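Endo-beta-mannanase (PDB 7BOB) acts as a homotrimeric glycoside hydrolase family 5 exo-beta-1,4-mannosidase, probably releasing mannose from chain ends of beta-1,4-linked manno-oligosaccharides in the termite hindgut. Local coordinates at residues A[316-322]-A[336-342]; A[241-247]-A[282-286]; A[104-109]-A[327-332]; A[24-28]-A[41-45]. Residue numbers count along the deposited sequence, not the author numbering.

Contact 1: A[316-322]-A[336-342]; sequences WWCFKDI and SELGLVD
A long loop can fold back on its own root without forming a sheet, as residues 316-322 and 336-342 do at the end of the last barrel strand. Both runs are irregular apart from a single backbone bridge between Lys320 and Val341 (CA-CA 5.2 Å); the nearest CA pairs are Lys320-Gly339 (3.8 Å) and Ile322-Ser336 (4.6 Å). The peptide between Trp317 and Cys318 is cis, a feature found after the eighth strand in many clan GH-A barrels. Leu338 (chi1 m, chi2 t) is held twice: its O accepts from Cys318 N at 3.0 Å and weakly from Trp316 NE1 at 3.2 Å, and its CD1 meets the Trp317 ring edge, 3.7 Å from CD1 of Trp317. Leu340 (chi1 t, chi2 p) N donates to Cys318 O at 2.8 Å, and its CB lies over the five-membered ring of Trp316 as a CH-pi contact, 3.8 Å from the centroid. Asp321 (m) turns OD1 to Gly339 N at 3.0 Å and also forms a salt bridge with Lys348. Gly339 has no room for a side chain: an ideal CB would lie 2.2 Å from Asp321 N. Farther out, Ile322 N reaches Ser336 O at 3.0 Å. Specific bonds, not sheet pairing, thus join the two runs.

Contact 2: A[241-247]-A[282-286]; sequences GYPVPNW and FGTIL
Past the ends of two neighbouring barrel strands, residues 241-247 and 282-286 illustrate how side chains and a water can take over from backbone bonds. Gly241 and Phe282 close the parallel pairing (CA-CA 5.1 Å), with Phe282 CA 3.4 Å from Gly241 O in a CA-H...O contact. Beyond them no direct hydrogen bond crosses; one water donates to Gly241 O (2.9 Å) and Gly283 O (3.0 Å). Ile285 is the centre of the packing. Its backbone (phi/psi 72/-62) makes a classic gamma turn, closed by a weak bond from Leu286 N to Thr284 O at 2.7 Å, and so directs CB at the other segment. With chi1 and chi2 both m, its CD1 lies 3.5 Å from Tyr242 CD2 and 4.2 Å from Trp247 CH2, while CG1 is 3.7 Å from CG2 of Val244 (t). Tyr242 (chi1 m, chi2 86°) runs its ring past Gly283, where even a CB would be tight, and bonds its OH to Glu281. Pro243 CD sits 3.1 Å from Gly283 O. Thr284, in the p rotamer, turns OG1 back to Leu286 O at 2.7 Å. Tyr495 of the second subunit packs on Val244 and Ile285. Such a pair of loops leaving the sixth and seventh strands is typical of the catalytic face of a (beta/alpha)8 barrel; family 5 enzymes place their nucleophile glutamate at the end of the seventh strand, a position consistent with Glu281.

Contact 3: A[104-109]-A[327-332]; sequences MSGGIF and HPYIKN
Residues 104-107 make a type I' turn, Ser105 (57/33) and Gly106 (95/-6) at its corners, with Met104 N to Gly107 O and Gly107 N to Met104 O both at 3.0 Å. Against it runs 327-332, entered through a cis peptide before Pro328, with helical backbone angles but no regular helix at 329-331; Asn332 N bonds to Pro328 O at 3.3 Å. The closest CA atoms, Gly107 and Pro328, are 5.4 Å apart. Type I' turns suit tight two-residue beta hairpins, and this one, beyond the third barrel strand, shows how such an excursion can be received by the long loop after the eighth. Pro328 packs against the turn, CG 3.2 Å from Ser105 O and CD 4.0 Å from CZ of Phe109 (m) at the ring edge. His327 (t) brings CD2 to 3.8 Å from Phe109 CE1, and one water joins its NE2 to Ile108 N, each at 3.0 Å. Another links Ser105 OG (2.7 Å) with Tyr329 OH (2.6 Å). Lys331 is extended from a p chi1; its NZ donates a hydrogen bond to Gly106 O at 2.7 Å and another to His399 O of the second subunit.

Contact 4: A[24-28]-A[41-45]; sequences YWPAS and EIFSD
Tyr24, its chi1 t, extends its ring alongside Ile42, CE2 lying 4.3 Å from Ile42 CG2, and ends in a hydrogen bond from OH to Asp45 OD2 at 2.7 Å. The contact exemplifies how an irregular loop can be fixed by a single turn of helix. Residues 24-28 are mostly extended up to Pro26, then bend at Ala27 and Ser28, whose phi/psi values are helical; residues 41-45 lie within helix 39-51, and the nearest CA atoms, Pro26 and Ile42, stand 6.3 Å apart. Two acidic side chains, four positions apart on the same side of the helix, do most of the polar work. Glu41, stretched out with chi1 and chi2 t, takes Ser28 N on OE2 at 3.1 Å and Ser28 OG on OE1 at 2.6 Å. Asp45 (m) receives the tyrosine on OD2, while its OD1 forms a salt bridge with Lys320. Between the carboxylates a water accepts from Ala27 N (2.7 Å) and donates to Glu41 OE2 (2.7 Å) and Asp45 OD2 (2.6 Å). Pro26 CG covers Ile42 CG1 at 4.0 Å, with Met33 nearby. This is the first beta-alpha unit of a (beta/alpha)8 barrel: the loop leaving the first strand is tied to helix 39-51, beyond the short helix 33-36.

How the contacts relate
From the N terminus, contact 4 comes first, closing the connection, which includes the short helix 33-36, between the first barrel strand and helix 39-51. Contact 3 opens next, at segment 104-109, which carries the hairpin turn, and waits more than 200 residues for its partner. Contact 2 opens and closes entirely within that interval, joining the exits of strands 237-241 and 277-282. Contact 1 then starts at 316, and because 327-332 falls between its two segments, contacts 1 and 3 cross. The loop after the last strand meets the other three regions: Trp317 packs on Met104 and Tyr242, and Lys320 pairs with Asp45. Contacts 2 and 4, about 23 Å apart between centres, do not touch.

Contact 1: A[316-322]-A[336-342]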
loop_
_atom_site.group_PDB
_atom_site.type_symbol
_atom_site.label_atom_id
_atom_site.label_comp_id
_atom_site.label_asym_id
_atom_site.label_seq_id
_atom_site.Cartn_x
_atom_site.Cartn_y
_atom_site.Cartn_z
ATOM N N TRP A 316 17.945 -30.909 9.209
ATOM C CA TRP A 316 16.569 -30.812 9.648
ATOM C C TRP A 316 16.382 -29.665 10.646
ATOM O O TRP A 316 17.294 -29.314 11.399
ATOM C CB TRP A 316 16.163 -32.144 10.265
ATOM C CG TRP A 316 14.914 -32.116 11.049
ATOM C CD1 TRP A 316 14.781 -31.826 12.377
ATOM C CD2 TRP A 316 13.609 -32.425 10.569
ATOM N NE1 TRP A 316 13.469 -31.941 12.753
ATOM C CE2 TRP A 316 12.726 -32.301 11.657
ATOM C CE3 TRP A 316 13.102 -32.810 9.325
ATOM C CZ2 TRP A 316 11.352 -32.522 11.534
ATOM C CZ3 TRP A 316 11.740 -33.038 9.205
ATOM C CH2 TRP A 316 10.883 -32.903 10.306
ATOM N N TRP A 317 15.178 -29.077 10.643
ATOM C CA TRP A 317 14.760 -28.110 11.661
ATOM C C TRP A 317 13.595 -28.689 12.455
ATOM O O TRP A 317 12.535 -28.939 11.887
ATOM C CB TRP A 317 14.324 -26.754 11.060
ATOM C CG TRP A 317 14.175 -25.794 12.201
ATOM C CD1 TRP A 317 13.157 -25.755 13.122
ATOM C CD2 TRP A 317 15.141 -24.827 12.629
ATOM N NE1 TRP A 317 13.428 -24.803 14.089
ATOM C CE2 TRP A 317 14.636 -24.218 13.807
ATOM C CE3 TRP A 317 16.367 -24.393 12.117
ATOM C CZ2 TRP A 317 15.330 -23.219 14.492
ATOM C CZ3 TRP A 317 17.067 -23.392 12.810
ATOM C CH2 TRP A 317 16.544 -22.826 13.979
ATOM N N CYS A 318 13.759 -28.860 13.766
ATOM C CA CYS A 318 15.028 -28.762 14.481
ATOM C C CYS A 318 15.153 -30.063 15.316
ATOM O O CYS A 318 14.266 -30.933 15.263
ATOM C CB CYS A 318 15.067 -27.498 15.355
ATOM S SG CYS A 318 13.786 -27.530 16.628
ATOM N N PHE A 319 16.236 -30.221 16.082
ATOM C CA PHE A 319 16.549 -31.552 16.596
ATOM C C PHE A 319 15.521 -32.019 17.620
ATOM O O PHE A 319 15.020 -33.144 17.531
ATOM C CB PHE A 319 17.949 -31.586 17.197
ATOM C CG PHE A 319 18.401 -32.981 17.586
ATOM C CD1 PHE A 319 18.347 -34.030 16.664
ATOM C CD2 PHE A 319 18.846 -33.249 18.868
ATOM C CE1 PHE A 319 18.751 -35.329 17.020
ATOM C CE2 PHE A 319 19.264 -34.530 19.243
ATOM C CZ PHE A 319 19.213 -35.581 18.312
ATOM N N LYS A 320 15.200 -31.174 18.600
ATOM C CA LYS A 320 14.358 -31.528 19.736
ATOM C C LYS A 320 13.081 -30.703 19.731
ATOM O O LYS A 320 13.057 -29.578 19.221
ATOM C CB LYS A 320 15.071 -31.266 21.075
ATOM C CG LYS A 320 16.256 -32.205 21.374
ATOM C CD LYS A 320 15.787 -33.628 21.618
ATOM C CE LYS A 320 15.458 -33.875 23.082
ATOM N NZ LYS A 320 16.670 -34.219 23.869
ATOM N N ASP A 321 12.026 -31.258 20.327
ATOM C CA ASP A 321 10.938 -30.410 20.790
ATOM C C ASP A 321 11.481 -29.464 21.866
ATOM O O ASP A 321 12.412 -29.802 22.609
ATOM C CB ASP A 321 9.780 -31.247 21.344
ATOM C CG ASP A 321 9.063 -32.081 20.263
ATOM O OD1 ASP A 321 9.078 -31.709 19.068
ATOM O OD2 ASP A 321 8.492 -33.134 20.625
ATOM N N ILE A 322 10.917 -28.263 21.934
ATOM C CA ILE A 322 11.423 -27.230 22.839
ATOM C C ILE A 322 10.261 -26.741 23.694
ATOM O O ILE A 322 9.520 -25.848 23.266
ATOM C CB ILE A 322 12.066 -26.084 22.048
ATOM C CG1 ILE A 322 13.225 -26.616 21.198
ATOM C CG2 ILE A 322 12.485 -24.913 22.980
ATOM C CD1 ILE A 322 13.728 -25.625 20.184
ATOM N N SER A 336 7.495 -24.904 19.291
ATOM C CA SER A 336 7.814 -25.791 20.401
ATOM C C SER A 336 7.783 -27.266 20.026
ATOM O O SER A 336 8.148 -28.101 20.866
ATOM C CB SER A 336 6.847 -25.558 21.570
ATOM O OG SER A 336 5.602 -26.203 21.340
ATOM N N GLU A 337 7.356 -27.609 18.808
ATOM C CA GLU A 337 7.098 -29.004 18.434
ATOM C C GLU A 337 7.625 -29.296 17.030
ATOM O O GLU A 337 6.950 -29.895 16.192
ATOM C CB GLU A 337 5.607 -29.328 18.529
ATOM C CG GLU A 337 5.349 -30.823 18.705
ATOM C CD GLU A 337 3.873 -31.177 18.784
ATOM O OE1 GLU A 337 3.083 -30.351 19.284
ATOM O OE2 GLU A 337 3.506 -32.294 18.351
ATOM N N LEU A 338 8.852 -28.867 16.757
ATOM C CA LEU A 338 9.497 -29.129 15.479
ATOM C C LEU A 338 10.573 -30.212 15.579
ATOM O O LEU A 338 11.318 -30.425 14.612
ATOM C CB LEU A 338 10.091 -27.830 14.942
ATOM C CG LEU A 338 9.033 -26.707 14.855
ATOM C CD1 LEU A 338 9.639 -25.431 14.318
ATOM C CD2 LEU A 338 7.841 -27.163 13.976
ATOM N N GLY A 339 10.693 -30.869 16.731
ATOM C CA GLY A 339 11.795 -31.801 16.926
ATOM C C GLY A 339 11.728 -32.978 15.962
ATOM O O GLY A 339 10.649 -33.463 15.606
ATOM N N LEU A 340 12.901 -33.412 15.505
ATOM C CA LEU A 340 13.008 -34.733 14.911
ATOM C C LEU A 340 12.780 -35.812 15.958
ATOM O O LEU A 340 12.327 -36.919 15.630
ATOM C CB LEU A 340 14.377 -34.902 14.250
ATOM C CG LEU A 340 14.748 -36.329 13.818
ATOM C CD1 LEU A 340 14.024 -36.735 12.507
ATOM C CD2 LEU A 340 16.261 -36.494 13.707
ATOM N N VAL A 341 13.001 -35.465 17.218
ATOM C CA VAL A 341 13.111 -36.403 18.316
ATOM C C VAL A 341 12.239 -35.924 19.475
ATOM O O VAL A 341 12.175 -34.722 19.761
ATOM C CB VAL A 341 14.595 -36.517 18.719
ATOM C CG1 VAL A 341 14.738 -36.946 20.136
ATOM C CG2 VAL A 341 15.345 -37.435 17.742
ATOM N N ASP A 342 11.599 -36.846 20.144
ATOM C CA ASP A 342 10.778 -36.520 21.271
ATOM C C ASP A 342 11.589 -36.419 22.547
ATOM O O ASP A 342 12.791 -36.536 22.554
ATOM C CB ASP A 342 9.644 -37.521 21.451
ATOM C CG ASP A 342 10.111 -38.864 21.835
ATOM O OD1 ASP A 342 11.299 -39.041 22.027
ATOM O OD2 ASP A 342 9.298 -39.772 21.949
HETATM O O HOH W 1 10.664 -27.563 18.501
#

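Contact 2: A[241-247]-A[282-286]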
loop_
_atom_site.group_PDB
_atom_site.type_symbol
_atom_site.label_atom_id
_atom_site.label_comp_id
_atom_site.label_asym_id
_atom_site.label_seq_id
_atom_site.Cartn_x
_atom_site.Cartn_y
_atom_site.Cartn_z
ATOM N N GLY A 241 13.409 -24.475 3.559
ATOM C CA GLY A 241 12.065 -24.589 3.043
ATOM C C GLY A 241 11.173 -25.464 3.877
ATOM O O GLY A 241 11.613 -26.478 4.439
ATOM N N TYR A 242 9.920 -25.053 3.969
ATOM C CA TYR A 242 8.901 -25.702 4.771
ATOM C C TYR A 242 7.607 -25.756 3.977
ATOM O O TYR A 242 7.412 -24.964 3.048
ATOM C CB TYR A 242 8.691 -24.935 6.075
ATOM C CG TYR A 242 9.949 -24.769 6.867
ATOM C CD1 TYR A 242 10.825 -23.706 6.624
ATOM C CD2 TYR A 242 10.267 -25.681 7.870
ATOM C CE1 TYR A 242 12.021 -23.566 7.400
ATOM C CE2 TYR A 242 11.424 -25.544 8.628
ATOM C CZ TYR A 242 12.296 -24.488 8.396
ATOM O OH TYR A 242 13.443 -24.384 9.177
ATOM N N PRO A 243 6.697 -26.665 4.329
ATOM C CA PRO A 243 5.444 -26.828 3.559
ATOM C C PRO A 243 4.290 -25.896 3.926
ATOM O O PRO A 243 3.241 -25.978 3.279
ATOM C CB PRO A 243 5.062 -28.286 3.862
ATOM C CG PRO A 243 5.640 -28.554 5.250
ATOM C CD PRO A 243 6.905 -27.741 5.320
ATOM N N VAL A 244 4.442 -25.009 4.905
ATOM C CA VAL A 244 3.362 -24.127 5.373
ATOM C C VAL A 244 2.796 -23.368 4.178
ATOM O O VAL A 244 3.540 -22.673 3.468
ATOM C CB VAL A 244 3.860 -23.163 6.472
ATOM C CG1 VAL A 244 2.712 -22.353 7.064
ATOM C CG2 VAL A 244 4.571 -23.932 7.578
ATOM N N PRO A 245 1.510 -23.515 3.874
ATOM C CA PRO A 245 0.994 -22.905 2.637
ATOM C C PRO A 245 1.233 -21.402 2.530
ATOM O O PRO A 245 1.651 -20.935 1.464
ATOM C CB PRO A 245 -0.497 -23.263 2.682
ATOM C CG PRO A 245 -0.524 -24.563 3.389
ATOM C CD PRO A 245 0.538 -24.445 4.477
ATOM N N ASN A 246 1.032 -20.612 3.578
ATOM C CA ASN A 246 1.149 -19.174 3.323
ATOM C C ASN A 246 2.578 -18.640 3.482
ATOM O O ASN A 246 2.767 -17.421 3.449
ATOM C CB ASN A 246 0.153 -18.369 4.180
ATOM C CG ASN A 246 0.376 -18.543 5.653
ATOM O OD1 ASN A 246 1.326 -19.191 6.063
ATOM N ND2 ASN A 246 -0.503 -17.970 6.465
ATOM N N TRP A 247 3.587 -19.507 3.593
ATOM C CA TRP A 247 4.973 -19.057 3.519
ATOM C C TRP A 247 5.492 -18.960 2.086
ATOM O O TRP A 247 6.690 -18.744 1.891
ATOM C CB TRP A 247 5.897 -19.976 4.338
ATOM C CG TRP A 247 5.611 -19.918 5.821
ATOM C CD1 TRP A 247 4.564 -19.278 6.424
ATOM C CD2 TRP A 247 6.358 -20.531 6.870
ATOM N NE1 TRP A 247 4.615 -19.457 7.784
ATOM C CE2 TRP A 247 5.707 -20.220 8.085
ATOM C CE3 TRP A 247 7.500 -21.335 6.903
ATOM C CZ2 TRP A 247 6.170 -20.667 9.318
ATOM C CZ3 TRP A 247 7.973 -21.765 8.135
ATOM C CH2 TRP A 247 7.306 -21.440 9.322
ATOM N N PHE A 282 15.290 -27.809 6.560
ATOM C CA PHE A 282 14.041 -28.288 6.012
ATOM C C PHE A 282 13.273 -28.930 7.150
ATOM O O PHE A 282 13.870 -29.431 8.105
ATOM C CB PHE A 282 14.278 -29.274 4.860
ATOM C CG PHE A 282 14.723 -30.608 5.324
ATOM C CD1 PHE A 282 16.048 -30.822 5.684
ATOM C CD2 PHE A 282 13.808 -31.642 5.460
ATOM C CE1 PHE A 282 16.458 -32.072 6.138
ATOM C CE2 PHE A 282 14.206 -32.884 5.921
ATOM C CZ PHE A 282 15.536 -33.104 6.256
ATOM N N GLY A 283 11.952 -28.898 7.062
ATOM C CA GLY A 283 11.152 -29.449 8.141
ATOM C C GLY A 283 9.734 -29.665 7.683
ATOM O O GLY A 283 9.328 -29.169 6.631
ATOM N N THR A 284 8.992 -30.441 8.469
ATOM C CA THR A 284 7.580 -30.618 8.154
ATOM C C THR A 284 6.676 -29.687 8.938
ATOM O O THR A 284 5.525 -29.506 8.535
ATOM C CB THR A 284 7.115 -32.055 8.416
ATOM O OG1 THR A 284 7.358 -32.383 9.790
ATOM C CG2 THR A 284 7.830 -33.045 7.482
ATOM N N ILE A 285 7.169 -29.108 10.043
ATOM C CA ILE A 285 6.411 -28.203 10.909
ATOM C C ILE A 285 5.367 -28.990 11.690
ATOM O O ILE A 285 5.374 -29.006 12.925
ATOM C CB ILE A 285 5.751 -27.042 10.126
ATOM C CG1 ILE A 285 6.815 -26.206 9.409
ATOM C CG2 ILE A 285 4.900 -26.164 11.088
ATOM C CD1 ILE A 285 7.807 -25.523 10.387
ATOM N N LEU A 286 4.430 -29.613 10.993
ATOM C CA LEU A 286 3.553 -30.559 11.667
ATOM C C LEU A 286 4.366 -31.809 11.952
ATOM O O LEU A 286 5.006 -32.355 11.040
ATOM C CB LEU A 286 2.332 -30.875 10.806
ATOM C CG LEU A 286 1.618 -29.659 10.203
ATOM C CD1 LEU A 286 0.547 -30.115 9.214
ATOM C CD2 LEU A 286 1.009 -28.733 11.288
HETATM O O HOH W 2 10.374 -28.992 3.858
#

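Contact 3: A[104-109]-A[327-332]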
loop_
_atom_site.group_PDB
_atom_site.type_symbol
_atom_site.label_atom_id
_atom_site.label_comp_id
_atom_site.label_asym_id
_atom_site.label_seq_id
_atom_site.Cartn_x
_atom_site.Cartn_y
_atom_site.Cartn_z
ATOM N N MET A 104 15.568 -15.658 14.689
ATOM C CA MET A 104 15.499 -17.014 15.237
ATOM C C MET A 104 14.095 -17.315 15.755
ATOM O O MET A 104 13.680 -16.746 16.779
ATOM C CB MET A 104 16.535 -17.181 16.354
ATOM C CG MET A 104 16.536 -18.572 16.956
ATOM S SD MET A 104 16.702 -19.882 15.682
ATOM C CE MET A 104 18.250 -19.424 14.888
ATOM N N SER A 105 13.372 -18.198 15.047
ATOM C CA SER A 105 12.096 -18.781 15.498
ATOM C C SER A 105 11.020 -17.739 15.819
ATOM O O SER A 105 10.192 -17.944 16.718
ATOM C CB SER A 105 12.318 -19.655 16.720
ATOM O OG SER A 105 13.288 -20.604 16.418
ATOM N N GLY A 106 11.004 -16.618 15.100
ATOM C CA GLY A 106 10.009 -15.596 15.336
ATOM C C GLY A 106 10.455 -14.489 16.263
ATOM O O GLY A 106 9.710 -13.516 16.442
ATOM N N GLY A 107 11.643 -14.599 16.866
ATOM C CA GLY A 107 12.226 -13.520 17.630
ATOM C C GLY A 107 13.432 -12.935 16.912
ATOM O O GLY A 107 13.955 -13.493 15.939
ATOM N N ILE A 108 13.884 -11.794 17.427
ATOM C CA ILE A 108 15.086 -11.127 16.941
ATOM C C ILE A 108 15.914 -10.741 18.154
ATOM O O ILE A 108 15.413 -10.075 19.070
ATOM C CB ILE A 108 14.775 -9.896 16.071
ATOM C CG1 ILE A 108 13.839 -10.280 14.906
ATOM C CG2 ILE A 108 16.061 -9.321 15.520
ATOM C CD1 ILE A 108 13.628 -9.178 13.865
ATOM N N PHE A 109 17.179 -11.155 18.155
ATOM C CA PHE A 109 18.028 -11.140 19.347
ATOM C C PHE A 109 19.295 -10.384 18.983
ATOM O O PHE A 109 20.230 -10.965 18.424
ATOM C CB PHE A 109 18.334 -12.566 19.814
ATOM C CG PHE A 109 17.104 -13.342 20.180
ATOM C CD1 PHE A 109 16.552 -13.228 21.447
ATOM C CD2 PHE A 109 16.457 -14.128 19.240
ATOM C CE1 PHE A 109 15.404 -13.922 21.781
ATOM C CE2 PHE A 109 15.302 -14.821 19.565
ATOM C CZ PHE A 109 14.776 -14.719 20.843
ATOM N N HIS A 327 10.194 -16.567 25.359
ATOM C CA HIS A 327 10.256 -15.895 24.065
ATOM C C HIS A 327 11.273 -16.594 23.165
ATOM O O HIS A 327 12.413 -16.804 23.579
ATOM C CB HIS A 327 10.636 -14.423 24.289
ATOM C CG HIS A 327 10.718 -13.597 23.037
ATOM N ND1 HIS A 327 9.610 -13.286 22.270
ATOM C CD2 HIS A 327 11.767 -12.965 22.453
ATOM C CE1 HIS A 327 9.978 -12.513 21.260
ATOM N NE2 HIS A 327 11.282 -12.308 21.344
ATOM N N PRO A 328 10.919 -16.937 21.919
ATOM C CA PRO A 328 9.684 -16.606 21.208
ATOM C C PRO A 328 8.711 -17.791 21.079
ATOM O O PRO A 328 7.785 -17.735 20.257
ATOM C CB PRO A 328 10.213 -16.204 19.837
ATOM C CG PRO A 328 11.313 -17.254 19.593
ATOM C CD PRO A 328 11.905 -17.560 21.009
ATOM N N TYR A 329 8.918 -18.846 21.874
ATOM C CA TYR A 329 8.062 -20.030 21.818
ATOM C C TYR A 329 6.674 -19.790 22.400
ATOM O O TYR A 329 5.790 -20.630 22.184
ATOM C CB TYR A 329 8.725 -21.198 22.551
ATOM C CG TYR A 329 10.142 -21.436 22.087
ATOM C CD1 TYR A 329 10.401 -22.044 20.853
ATOM C CD2 TYR A 329 11.224 -21.034 22.861
ATOM C CE1 TYR A 329 11.704 -22.238 20.412
ATOM C CE2 TYR A 329 12.532 -21.231 22.419
ATOM C CZ TYR A 329 12.761 -21.830 21.196
ATOM O OH TYR A 329 14.045 -22.009 20.754
ATOM N N ILE A 330 6.472 -18.682 23.129
ATOM C CA ILE A 330 5.175 -18.366 23.724
ATOM C C ILE A 330 4.225 -17.803 22.675
ATOM O O ILE A 330 3.072 -18.235 22.568
ATOM C CB ILE A 330 5.346 -17.383 24.895
ATOM C CG1 ILE A 330 6.009 -18.076 26.102
ATOM C CG2 ILE A 330 4.008 -16.723 25.262
ATOM C CD1 ILE A 330 6.519 -17.067 27.199
ATOM N N LYS A 331 4.697 -16.834 21.885
ATOM C CA LYS A 331 3.870 -16.200 20.861
ATOM C C LYS A 331 3.750 -17.015 19.571
ATOM O O LYS A 331 2.814 -16.770 18.796
ATOM C CB LYS A 331 4.430 -14.819 20.516
ATOM C CG LYS A 331 5.685 -14.877 19.657
ATOM C CD LYS A 331 6.168 -13.499 19.268
ATOM C CE LYS A 331 7.033 -13.573 18.033
ATOM N NZ LYS A 331 7.647 -12.255 17.739
ATOM N N ASN A 332 4.685 -17.950 19.296
ATOM C CA ASN A 332 4.626 -18.816 18.103
ATOM C C ASN A 332 4.855 -20.261 18.565
ATOM O O ASN A 332 5.895 -20.862 18.285
ATOM C CB ASN A 332 5.664 -18.402 17.046
ATOM C CG ASN A 332 5.248 -17.188 16.236
ATOM O OD1 ASN A 332 4.259 -16.520 16.545
ATOM N ND2 ASN A 332 6.015 -16.885 15.190
HETATM O O HOH W 3 13.976 -22.510 18.165
HETATM O O HOH W 4 11.848 -10.333 19.134
#

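Contact 4: A[24-28]-A[41-45]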
loop_
_atom_site.group_PDB
_atom_site.type_symbol
_atom_site.label_atom_id
_atom_site.label_comp_id
_atom_site.label_asym_id
_atom_site.label_seq_id
_atom_site.Cartn_x
_atom_site.Cartn_y
_atom_site.Cartn_z
ATOM N N TYR A 24 20.166 -27.051 15.904
ATOM C CA TYR A 24 20.108 -27.450 17.310
ATOM C C TYR A 24 19.871 -26.306 18.275
ATOM O O TYR A 24 20.603 -25.311 18.258
ATOM C CB TYR A 24 21.394 -28.150 17.758
ATOM C CG TYR A 24 21.315 -28.578 19.200
ATOM C CD1 TYR A 24 20.484 -29.623 19.594
ATOM C CD2 TYR A 24 22.055 -27.931 20.174
ATOM C CE1 TYR A 24 20.405 -30.020 20.909
ATOM C CE2 TYR A 24 21.987 -28.318 21.494
ATOM C CZ TYR A 24 21.164 -29.359 21.859
ATOM O OH TYR A 24 21.121 -29.721 23.189
ATOM N N TRP A 25 18.893 -26.502 19.166
ATOM C CA TRP A 25 18.759 -25.838 20.468
ATOM C C TRP A 25 18.369 -26.921 21.469
ATOM O O TRP A 25 17.599 -27.823 21.125
ATOM C CB TRP A 25 17.691 -24.735 20.509
ATOM C CG TRP A 25 17.973 -23.497 19.731
ATOM C CD1 TRP A 25 17.325 -23.083 18.600
ATOM C CD2 TRP A 25 18.927 -22.477 20.042
ATOM N NE1 TRP A 25 17.835 -21.884 18.172
ATOM C CE2 TRP A 25 18.818 -21.485 19.039
ATOM C CE3 TRP A 25 19.871 -22.310 21.058
ATOM C CZ2 TRP A 25 19.614 -20.343 19.024
ATOM C CZ3 TRP A 25 20.665 -21.158 21.047
ATOM C CH2 TRP A 25 20.528 -20.194 20.037
ATOM N N PRO A 26 18.854 -26.862 22.709
ATOM C CA PRO A 26 18.384 -27.823 23.717
ATOM C C PRO A 26 16.885 -27.704 23.944
ATOM O O PRO A 26 16.302 -26.627 23.819
ATOM C CB PRO A 26 19.157 -27.425 24.982
ATOM C CG PRO A 26 20.228 -26.499 24.517
ATOM C CD PRO A 26 19.708 -25.823 23.302
ATOM N N ALA A 27 16.263 -28.834 24.298
ATOM C CA ALA A 27 14.837 -28.840 24.616
ATOM C C ALA A 27 14.496 -27.906 25.778
ATOM O O ALA A 27 13.460 -27.224 25.756
ATOM C CB ALA A 27 14.383 -30.249 24.969
ATOM N N SER A 28 15.326 -27.904 26.827
ATOM C CA SER A 28 14.917 -27.288 28.084
ATOM C C SER A 28 14.974 -25.766 28.051
ATOM O O SER A 28 14.274 -25.122 28.838
ATOM C CB SER A 28 15.787 -27.795 29.230
ATOM O OG SER A 28 17.116 -27.353 29.051
ATOM N N GLU A 41 22.773 -32.190 29.204
ATOM C CA GLU A 41 21.711 -32.290 28.209
ATOM C C GLU A 41 22.270 -32.115 26.800
ATOM O O GLU A 41 21.995 -32.926 25.912
ATOM C CB GLU A 41 20.621 -31.259 28.513
ATOM C CG GLU A 41 19.483 -31.205 27.472
ATOM C CD GLU A 41 18.369 -30.227 27.852
ATOM O OE1 GLU A 41 18.524 -29.502 28.868
ATOM O OE2 GLU A 41 17.335 -30.190 27.129
ATOM N N ILE A 42 23.083 -31.073 26.584
ATOM C CA ILE A 42 23.664 -30.827 25.260
ATOM C C ILE A 42 24.478 -32.037 24.786
ATOM O O ILE A 42 24.282 -32.550 23.673
ATOM C CB ILE A 42 24.525 -29.553 25.295
ATOM C CG1 ILE A 42 23.658 -28.317 25.571
ATOM C CG2 ILE A 42 25.317 -29.399 24.014
ATOM C CD1 ILE A 42 24.448 -27.067 26.022
ATOM N N PHE A 43 25.399 -32.518 25.632
ATOM C CA PHE A 43 26.285 -33.601 25.215
ATOM C C PHE A 43 25.496 -34.888 24.997
ATOM O O PHE A 43 25.798 -35.673 24.087
ATOM C CB PHE A 43 27.400 -33.795 26.255
ATOM C CG PHE A 43 28.416 -32.658 26.307
ATOM C CD1 PHE A 43 28.233 -31.486 25.557
ATOM C CD2 PHE A 43 29.563 -32.768 27.103
ATOM C CE1 PHE A 43 29.162 -30.434 25.611
ATOM C CE2 PHE A 43 30.504 -31.717 27.178
ATOM C CZ PHE A 43 30.306 -30.547 26.424
ATOM N N SER A 44 24.460 -35.112 25.807
ATOM C CA SER A 44 23.594 -36.251 25.555
ATOM C C SER A 44 22.876 -36.102 24.216
ATOM O O SER A 44 22.658 -37.102 23.513
ATOM C CB SER A 44 22.597 -36.412 26.702
ATOM O OG SER A 44 21.560 -37.300 26.334
ATOM N N ASP A 45 22.545 -34.862 23.820
ATOM C CA ASP A 45 21.923 -34.654 22.507
ATOM C C ASP A 45 22.931 -34.871 21.380
ATOM O O ASP A 45 22.581 -35.400 20.318
ATOM C CB ASP A 45 21.315 -33.242 22.413
ATOM C CG ASP A 45 19.999 -33.114 23.164
ATOM O OD1 ASP A 45 19.308 -34.134 23.395
ATOM O OD2 ASP A 45 19.657 -31.974 23.540
HETATM O O HOH W 5 17.408 -31.247 24.600
#